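PDB 3A8P: Rho guanine nucleotide exchange factor TIAM2 from Mus musculus, which activates the small GTPase Rac1 by promoting exchange of GDP for GTP, linking extracellular signals such as laminin to the cytoskeleton and neurite growth. Local coordinates for residues 29-34 against 239-244; 183-188 against 219-224. All coordinates share one frame; numbering follows the deposited sequence.

In the fold
Both contacts lie in the PHCCEx module, where a PH domain is joined to a CC-Ex part. Contact 1 is the more deeply placed and is partly buried. It joins the two parts by setting strand 30-33 of the PH domain against helix 236-245, and its chemistry is mostly aliphatic. Contact 2 is at the surface, within CC-Ex, between the long helix 171-206 and the start of helix 222-231. It is polar and includes a bridging water. Their centres are about 14 Å apart. Helices 222-231 and 236-245 are consecutive, and they touch where Leu242 CD2 lies 3.6 Å from Ser224 OG. Contact 2 is nested within the loop that contact 1 closes.

Contact 1. Residues 29-34 against 239-244; sequences RKLELV and FHALVC
Leu31 packs against Ala241 and Leu242, and so joins the two parts of the PHCCEx module. Leu31 is on strand 30-33 of the PH domain. Its partners are on helix 236-245, the last helix of the CC-Ex part. No hydrogen bond crosses between the segments, and the interface is small, with 153 Å² buried in all.

Along the helix, Phe239 comes first and faces the other way, onto Met193 and Glu189 of helix 171-206. Phe239 O accepts from Val243 N at 3.0 Å. His240 reaches back to the PH domain by another route, because its ND1 is hydrogen-bonded to Ser95 OG. His240 O accepts from Cys244 N at 2.9 Å.

Ala241 points its methyl group at the strand. Ala241 CB lies 4.0 Å from both Leu31 CD1 and Leu31 CD2, so the leucine fork is set evenly against it. Leu31 CD2 also rests 3.9 Å from Ala241 O.

Leu242 is met by the other branch. Leu31 CD1 comes within 3.7 Å of Leu242 N and 4.1 Å from Leu242 CB, so it packs on the helix backbone as much as on a side chain. Leu31 CB already points at the helix, and with CG anti to the carbonyl carbon (chi1 -60°) both methyls come to rest on it. Leu231 and Leu25 also pack on Leu31 and extend the apolar patch.

Val243 packs on Lys190 of helix 171-206. At Cys244 the exposed Arg29 comes near. The arginine chain bends at both chi2 and chi3 and is poorly ordered. Its approach is loose and oblique, with Arg29 NH2 4.1 Å from Cys244 O.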
ATOM      1  N   ARG A  29     -11.677 -13.437  -1.918  1.00 67.81           N
ATOM      2  CA  ARG A  29     -10.803 -12.379  -1.422  1.00 64.95           C
ATOM      3  C   ARG A  29      -9.376 -12.818  -1.113  1.00 62.01           C
ATOM      4  O   ARG A  29      -8.735 -12.263  -0.224  1.00 60.88           O
ATOM      5  CB  ARG A  29     -11.427 -11.743  -0.178  1.00 66.61           C
ATOM      6  CG  ARG A  29     -12.879 -11.318  -0.372  1.00 68.98           C
ATOM      7  CD  ARG A  29     -13.010 -10.134  -1.321  1.00 70.50           C
ATOM      8  NE  ARG A  29     -12.521  -8.897  -0.716  1.00 72.58           N
ATOM      9  CZ  ARG A  29     -12.566  -7.706  -1.304  1.00 73.33           C
ATOM     10  NH1 ARG A  29     -13.080  -7.583  -2.521  1.00 73.73           N
ATOM     11  NH2 ARG A  29     -12.100  -6.636  -0.672  1.00 73.18           N
ATOM     12  N   LYS A  30      -8.871 -13.808  -1.841  1.00 58.54           N
ATOM     13  CA  LYS A  30      -7.507 -14.261  -1.607  1.00 56.09           C
ATOM     14  C   LYS A  30      -6.586 -13.699  -2.686  1.00 52.23           C
ATOM     15  O   LYS A  30      -6.953 -13.628  -3.855  1.00 51.65           O
ATOM     16  CB  LYS A  30      -7.430 -15.794  -1.588  1.00 57.58           C
ATOM     17  CG  LYS A  30      -7.535 -16.474  -2.945  1.00 61.20           C
ATOM     18  CD  LYS A  30      -8.893 -16.253  -3.587  1.00 63.49           C
ATOM     19  CE  LYS A  30      -9.017 -17.028  -4.893  1.00 64.66           C
ATOM     20  NZ  LYS A  30      -8.905 -18.500  -4.678  1.00 65.23           N
ATOM     21  N   LEU A  31      -5.389 -13.290  -2.285  1.00 49.17           N
ATOM     22  CA  LEU A  31      -4.424 -12.731  -3.223  1.00 45.63           C
ATOM     23  C   LEU A  31      -3.802 -13.824  -4.080  1.00 44.33           C
ATOM     24  O   LEU A  31      -3.631 -14.953  -3.630  1.00 42.23           O
ATOM     25  CB  LEU A  31      -3.309 -12.006  -2.466  1.00 44.36           C
ATOM     26  CG  LEU A  31      -3.676 -10.827  -1.565  1.00 42.65           C
ATOM     27  CD1 LEU A  31      -2.425 -10.317  -0.866  1.00 39.89           C
ATOM     28  CD2 LEU A  31      -4.317  -9.726  -2.403  1.00 43.65           C
ATOM     29  N   GLU A  32      -3.468 -13.488  -5.319  1.00 43.75           N
ATOM     30  CA  GLU A  32      -2.825 -14.446  -6.203  1.00 44.89           C
ATOM     31  C   GLU A  32      -1.987 -13.714  -7.239  1.00 43.06           C
ATOM     32  O   GLU A  32      -2.303 -12.591  -7.622  1.00 42.14           O
ATOM     33  CB  GLU A  32      -3.863 -15.326  -6.909  1.00 47.59           C
ATOM     34  CG  GLU A  32      -4.509 -14.690  -8.126  1.00 54.46           C
ATOM     35  CD  GLU A  32      -5.299 -15.693  -8.955  1.00 59.79           C
ATOM     36  OE1 GLU A  32      -5.880 -15.285  -9.985  1.00 61.79           O
ATOM     37  OE2 GLU A  32      -5.338 -16.888  -8.578  1.00 61.34           O
ATOM     38  N   LEU A  33      -0.910 -14.347  -7.681  1.00 44.45           N
ATOM     39  CA  LEU A  33      -0.056 -13.743  -8.693  1.00 46.00           C
ATOM     40  C   LEU A  33      -0.824 -13.716 -10.004  1.00 47.58           C
ATOM     41  O   LEU A  33      -1.483 -14.692 -10.359  1.00 48.44           O
ATOM     42  CB  LEU A  33       1.223 -14.556  -8.869  1.00 45.22           C
ATOM     43  CG  LEU A  33       2.210 -14.520  -7.705  1.00 46.87           C
ATOM     44  CD1 LEU A  33       3.394 -15.425  -8.002  1.00 47.36           C
ATOM     45  CD2 LEU A  33       2.679 -13.087  -7.488  1.00 47.81           C
ATOM     46  N   VAL A  34      -0.757 -12.595 -10.714  1.00 48.75           N
ATOM     47  CA  VAL A  34      -1.445 -12.474 -11.991  1.00 50.13           C
ATOM     48  C   VAL A  34      -0.783 -13.443 -12.962  1.00 51.86           C
ATOM     49  O   VAL A  34       0.443 -13.530 -13.023  1.00 51.18           O
ATOM     50  CB  VAL A  34      -1.345 -11.045 -12.549  1.00 49.37           C
ATOM     51  CG1 VAL A  34      -2.036 -10.967 -13.901  1.00 49.94           C
ATOM     52  CG2 VAL A  34      -1.970 -10.064 -11.573  1.00 47.84           C
ATOM     53  N   PHE A 239       2.006  -6.697   1.504  1.00 22.48           N
ATOM     54  CA  PHE A 239       1.441  -6.576   2.857  1.00 22.73           C
ATOM     55  C   PHE A 239       0.265  -5.595   2.783  1.00 22.86           C
ATOM     56  O   PHE A 239      -0.784  -5.809   3.398  1.00 23.00           O
ATOM     57  CB  PHE A 239       2.530  -6.084   3.830  1.00 22.31           C
ATOM     58  CG  PHE A 239       2.094  -5.999   5.279  1.00 21.46           C
ATOM     59  CD1 PHE A 239       1.074  -6.805   5.778  1.00 23.55           C
ATOM     60  CD2 PHE A 239       2.728  -5.118   6.147  1.00 21.76           C
ATOM     61  CE1 PHE A 239       0.684  -6.729   7.130  1.00 23.96           C
ATOM     62  CE2 PHE A 239       2.350  -5.030   7.497  1.00 23.14           C
ATOM     63  CZ  PHE A 239       1.323  -5.840   7.988  1.00 23.52           C
ATOM     64  N   HIS A 240       0.436  -4.534   2.002  1.00 22.11           N
ATOM     65  CA  HIS A 240      -0.624  -3.544   1.819  1.00 23.67           C
ATOM     66  C   HIS A 240      -1.826  -4.220   1.151  1.00 25.26           C
ATOM     67  O   HIS A 240      -2.978  -4.023   1.557  1.00 23.62           O
ATOM     68  CB  HIS A 240      -0.154  -2.398   0.914  1.00 21.90           C
ATOM     69  CG  HIS A 240      -1.181  -1.323   0.723  1.00 26.73           C
ATOM     70  ND1 HIS A 240      -1.172  -0.462  -0.354  1.00 24.87           N
ATOM     71  CD2 HIS A 240      -2.237  -0.955   1.489  1.00 26.11           C
ATOM     72  CE1 HIS A 240      -2.178   0.388  -0.245  1.00 27.93           C
ATOM     73  NE2 HIS A 240      -2.841   0.110   0.865  1.00 28.18           N
ATOM     74  N   ALA A 241      -1.543  -4.996   0.105  1.00 24.50           N
ATOM     75  CA  ALA A 241      -2.584  -5.709  -0.626  1.00 26.95           C
ATOM     76  C   ALA A 241      -3.324  -6.649   0.316  1.00 28.95           C
ATOM     77  O   ALA A 241      -4.548  -6.794   0.225  1.00 31.96           O
ATOM     78  CB  ALA A 241      -1.975  -6.493  -1.779  1.00 26.20           C
ATOM     79  N   LEU A 242      -2.586  -7.284   1.226  1.00 29.37           N
ATOM     80  CA  LEU A 242      -3.202  -8.197   2.185  1.00 28.95           C
ATOM     81  C   LEU A 242      -4.137  -7.435   3.125  1.00 27.65           C
ATOM     82  O   LEU A 242      -5.254  -7.877   3.391  1.00 28.12           O
ATOM     83  CB  LEU A 242      -2.133  -8.931   2.999  1.00 29.19           C
ATOM     84  CG  LEU A 242      -2.708  -9.937   4.001  1.00 30.60           C
ATOM     85  CD1 LEU A 242      -3.485 -11.010   3.233  1.00 28.74           C
ATOM     86  CD2 LEU A 242      -1.592 -10.558   4.832  1.00 30.92           C
ATOM     87  N   VAL A 243      -3.690  -6.283   3.621  1.00 27.31           N
ATOM     88  CA  VAL A 243      -4.528  -5.487   4.509  1.00 26.38           C
ATOM     89  C   VAL A 243      -5.794  -5.027   3.779  1.00 29.37           C
ATOM     90  O   VAL A 243      -6.880  -4.979   4.366  1.00 28.52           O
ATOM     91  CB  VAL A 243      -3.772  -4.249   5.054  1.00 26.47           C
ATOM     92  CG1 VAL A 243      -4.742  -3.317   5.767  1.00 25.22           C
ATOM     93  CG2 VAL A 243      -2.683  -4.692   6.036  1.00 26.31           C
ATOM     94  N   CYS A 244      -5.660  -4.688   2.499  1.00 30.28           N
ATOM     95  CA  CYS A 244      -6.816  -4.241   1.725  1.00 31.89           C
ATOM     96  C   CYS A 244      -7.811  -5.371   1.494  1.00 32.54           C
ATOM     97  O   CYS A 244      -9.016  -5.143   1.492  1.00 35.64           O
ATOM     98  CB  CYS A 244      -6.382  -3.680   0.364  1.00 31.82           C
ATOM     99  SG  CYS A 244      -5.475  -2.123   0.431  1.00 34.24           S
TER

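Contact 2. Residues 183-188 against 219-224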
ATOM      1  N   GLN A 183      -8.541 -10.324  15.636  1.00 28.68           N
ATOM      2  CA  GLN A 183      -9.099  -9.085  15.124  1.00 30.28           C
ATOM      3  C   GLN A 183      -8.224  -7.931  15.597  1.00 29.56           C
ATOM      4  O   GLN A 183      -7.886  -7.043  14.809  1.00 30.81           O
ATOM      5  CB  GLN A 183     -10.548  -8.892  15.597  1.00 31.94           C
ATOM      6  CG  GLN A 183     -11.241  -7.691  14.950  1.00 32.15           C
ATOM      7  CD  GLN A 183     -11.273  -7.788  13.427  1.00 33.22           C
ATOM      8  OE1 GLN A 183     -11.917  -8.671  12.869  1.00 32.40           O
ATOM      9  NE2 GLN A 183     -10.563  -6.881  12.753  1.00 34.13           N
ATOM     10  N   TRP A 184      -7.854  -7.947  16.878  1.00 27.50           N
ATOM     11  CA  TRP A 184      -6.992  -6.903  17.440  1.00 27.87           C
ATOM     12  C   TRP A 184      -5.695  -6.845  16.636  1.00 27.33           C
ATOM     13  O   TRP A 184      -5.167  -5.771  16.346  1.00 25.06           O
ATOM     14  CB  TRP A 184      -6.625  -7.208  18.896  1.00 27.97           C
ATOM     15  CG  TRP A 184      -7.716  -7.029  19.914  1.00 32.61           C
ATOM     16  CD1 TRP A 184      -8.188  -7.977  20.783  1.00 30.95           C
ATOM     17  CD2 TRP A 184      -8.386  -5.807  20.252  1.00 33.10           C
ATOM     18  NE1 TRP A 184      -9.100  -7.418  21.642  1.00 34.00           N
ATOM     19  CE2 TRP A 184      -9.243  -6.090  21.340  1.00 34.51           C
ATOM     20  CE3 TRP A 184      -8.342  -4.500  19.747  1.00 33.95           C
ATOM     21  CZ2 TRP A 184     -10.051  -5.113  21.930  1.00 36.54           C
ATOM     22  CZ3 TRP A 184      -9.145  -3.530  20.335  1.00 36.10           C
ATOM     23  CH2 TRP A 184      -9.989  -3.843  21.415  1.00 37.96           C
ATOM     24  N   GLU A 185      -5.187  -8.024  16.294  1.00 26.91           N
ATOM     25  CA  GLU A 185      -3.949  -8.148  15.544  1.00 28.04           C
ATOM     26  C   GLU A 185      -4.090  -7.597  14.131  1.00 26.76           C
ATOM     27  O   GLU A 185      -3.182  -6.935  13.621  1.00 26.12           O
ATOM     28  CB  GLU A 185      -3.524  -9.618  15.515  1.00 32.22           C
ATOM     29  CG  GLU A 185      -2.298  -9.924  14.692  1.00 37.87           C
ATOM     30  CD  GLU A 185      -1.881 -11.376  14.837  1.00 42.39           C
ATOM     31  OE1 GLU A 185      -1.220 -11.716  15.841  1.00 44.21           O
ATOM     32  OE2 GLU A 185      -2.230 -12.187  13.953  1.00 44.22           O
ATOM     33  N   GLN A 186      -5.226  -7.868  13.495  1.00 24.63           N
ATOM     34  CA  GLN A 186      -5.445  -7.369  12.153  1.00 25.12           C
ATOM     35  C   GLN A 186      -5.648  -5.855  12.185  1.00 26.00           C
ATOM     36  O   GLN A 186      -5.147  -5.143  11.312  1.00 28.13           O
ATOM     37  CB  GLN A 186      -6.636  -8.077  11.503  1.00 24.35           C
ATOM     38  CG  GLN A 186      -6.334  -9.546  11.208  1.00 27.75           C
ATOM     39  CD  GLN A 186      -7.368 -10.224  10.324  1.00 28.58           C
ATOM     40  OE1 GLN A 186      -7.153 -11.344   9.863  1.00 35.47           O
ATOM     41  NE2 GLN A 186      -8.487  -9.557  10.080  1.00 26.53           N
ATOM     42  N   ASN A 187      -6.368  -5.358  13.188  1.00 23.80           N
ATOM     43  CA  ASN A 187      -6.580  -3.913  13.303  1.00 26.78           C
ATOM     44  C   ASN A 187      -5.227  -3.205  13.437  1.00 25.76           C
ATOM     45  O   ASN A 187      -5.019  -2.123  12.888  1.00 25.14           O
ATOM     46  CB  ASN A 187      -7.437  -3.572  14.529  1.00 26.58           C
ATOM     47  CG  ASN A 187      -8.870  -4.039  14.393  1.00 28.55           C
ATOM     48  OD1 ASN A 187      -9.315  -4.422  13.316  1.00 30.04           O
ATOM     49  ND2 ASN A 187      -9.605  -3.993  15.495  1.00 32.03           N
ATOM     50  N   LEU A 188      -4.308  -3.823  14.168  1.00 25.87           N
ATOM     51  CA  LEU A 188      -2.981  -3.243  14.370  1.00 26.83           C
ATOM     52  C   LEU A 188      -2.157  -3.185  13.084  1.00 26.77           C
ATOM     53  O   LEU A 188      -1.404  -2.240  12.864  1.00 27.77           O
ATOM     54  CB  LEU A 188      -2.224  -4.024  15.444  1.00 25.50           C
ATOM     55  CG  LEU A 188      -2.740  -3.797  16.869  1.00 28.88           C
ATOM     56  CD1 LEU A 188      -2.134  -4.820  17.818  1.00 26.91           C
ATOM     57  CD2 LEU A 188      -2.383  -2.381  17.309  1.00 29.15           C
ATOM     58  N   ALA A 219       5.960  -5.368  11.604  1.00 28.71           N
ATOM     59  CA  ALA A 219       4.631  -5.409  12.211  1.00 27.43           C
ATOM     60  C   ALA A 219       3.736  -6.502  11.616  1.00 28.06           C
ATOM     61  O   ALA A 219       2.615  -6.731  12.082  1.00 27.63           O
ATOM     62  CB  ALA A 219       3.957  -4.044  12.057  1.00 26.11           C
ATOM     63  N   THR A 220       4.226  -7.172  10.583  1.00 28.70           N
ATOM     64  CA  THR A 220       3.460  -8.239   9.948  1.00 31.12           C
ATOM     65  C   THR A 220       3.339  -9.400  10.936  1.00 30.12           C
ATOM     66  O   THR A 220       4.331  -9.837  11.512  1.00 29.75           O
ATOM     67  CB  THR A 220       4.152  -8.724   8.652  1.00 32.57           C
ATOM     68  OG1 THR A 220       4.561  -7.590   7.874  1.00 32.24           O
ATOM     69  CG2 THR A 220       3.190  -9.555   7.813  1.00 32.12           C
ATOM     70  N   SER A 221       2.117  -9.873  11.154  1.00 29.16           N
ATOM     71  CA  SER A 221       1.893 -10.985  12.079  1.00 29.97           C
ATOM     72  C   SER A 221       2.409 -12.275  11.440  1.00 30.43           C
ATOM     73  O   SER A 221       2.626 -12.328  10.223  1.00 29.40           O
ATOM     74  CB  SER A 221       0.398 -11.143  12.360  1.00 28.21           C
ATOM     75  OG  SER A 221      -0.257 -11.677  11.222  1.00 24.86           O
ATOM     76  N   ARG A 222       2.599 -13.313  12.249  1.00 31.88           N
ATOM     77  CA  ARG A 222       3.065 -14.595  11.717  1.00 34.32           C
ATOM     78  C   ARG A 222       2.086 -15.096  10.658  1.00 32.32           C
ATOM     79  O   ARG A 222       2.489 -15.487   9.565  1.00 32.17           O
ATOM     80  CB  ARG A 222       3.189 -15.638  12.829  1.00 38.18           C
ATOM     81  CG  ARG A 222       4.384 -15.454  13.745  1.00 45.33           C
ATOM     82  CD  ARG A 222       4.613 -16.729  14.545  1.00 50.43           C
ATOM     83  NE  ARG A 222       4.645 -17.895  13.658  1.00 55.54           N
ATOM     84  CZ  ARG A 222       5.681 -18.245  12.899  1.00 57.55           C
ATOM     85  NH1 ARG A 222       6.800 -17.525  12.912  1.00 60.04           N
ATOM     86  NH2 ARG A 222       5.597 -19.316  12.119  1.00 57.54           N
ATOM     87  N   PRO A 223       0.778 -15.088  10.970  1.00 31.07           N
ATOM     88  CA  PRO A 223      -0.193 -15.557   9.980  1.00 30.77           C
ATOM     89  C   PRO A 223      -0.050 -14.773   8.676  1.00 30.58           C
ATOM     90  O   PRO A 223      -0.077 -15.349   7.592  1.00 31.14           O
ATOM     91  CB  PRO A 223      -1.533 -15.307  10.667  1.00 30.11           C
ATOM     92  CG  PRO A 223      -1.207 -15.487  12.108  1.00 31.94           C
ATOM     93  CD  PRO A 223       0.110 -14.750  12.239  1.00 32.09           C
ATOM     94  N   SER A 224       0.109 -13.456   8.780  1.00 29.91           N
ATOM     95  CA  SER A 224       0.255 -12.635   7.583  1.00 28.24           C
ATOM     96  C   SER A 224       1.505 -13.013   6.790  1.00 27.11           C
ATOM     97  O   SER A 224       1.461 -13.146   5.564  1.00 26.50           O
ATOM     98  CB  SER A 224       0.308 -11.152   7.954  1.00 25.82           C
ATOM     99  OG  SER A 224      -0.957 -10.697   8.391  1.00 25.93           O
TER
HETATM  100  O   HOH W   1      -2.846 -11.083  11.318  1.00 34.98           O
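Glu185 reaches from helix 171-206 to Ser221, and its carboxylate lies against the serine methylene. Glu185 OE2 is 3.2 Å from Ser221 CB. A water links the same two side chains. It donates to Glu185 OE2 at 2.9 Å and accepts from Ser221 OG at 2.7 Å. Pro223 also touches the carboxylate, with Pro223 CD 3.9 Å from Glu185 OE2. The glutamate gets there with CG anti to the backbone N (chi1 176°) and the chain extended beyond it. With an alanine in place of Glu185 the water would probably lose its carboxylate acceptor, and Ser221 CB and Pro223 would lose the side chain lying against them.

Further out, Ser221 OG is gripped a second time, accepting from Ser224 N at 3.0 Å in a fairly straight bond (160°). Its chi1 of 72° turns OG back over the helix start. Glu189, one turn beyond Glu185, receives hydrogen bonds from Ser221 N and Ser224 OG through its OE2. Arg246 is also bonded to Ser224 OG. Two acidic side chains thus sit near the amino end of helix 222-231, where the helix dipole would probably favour their negative charge. Ser221 with Ser224 N forms a classical serine N-cap.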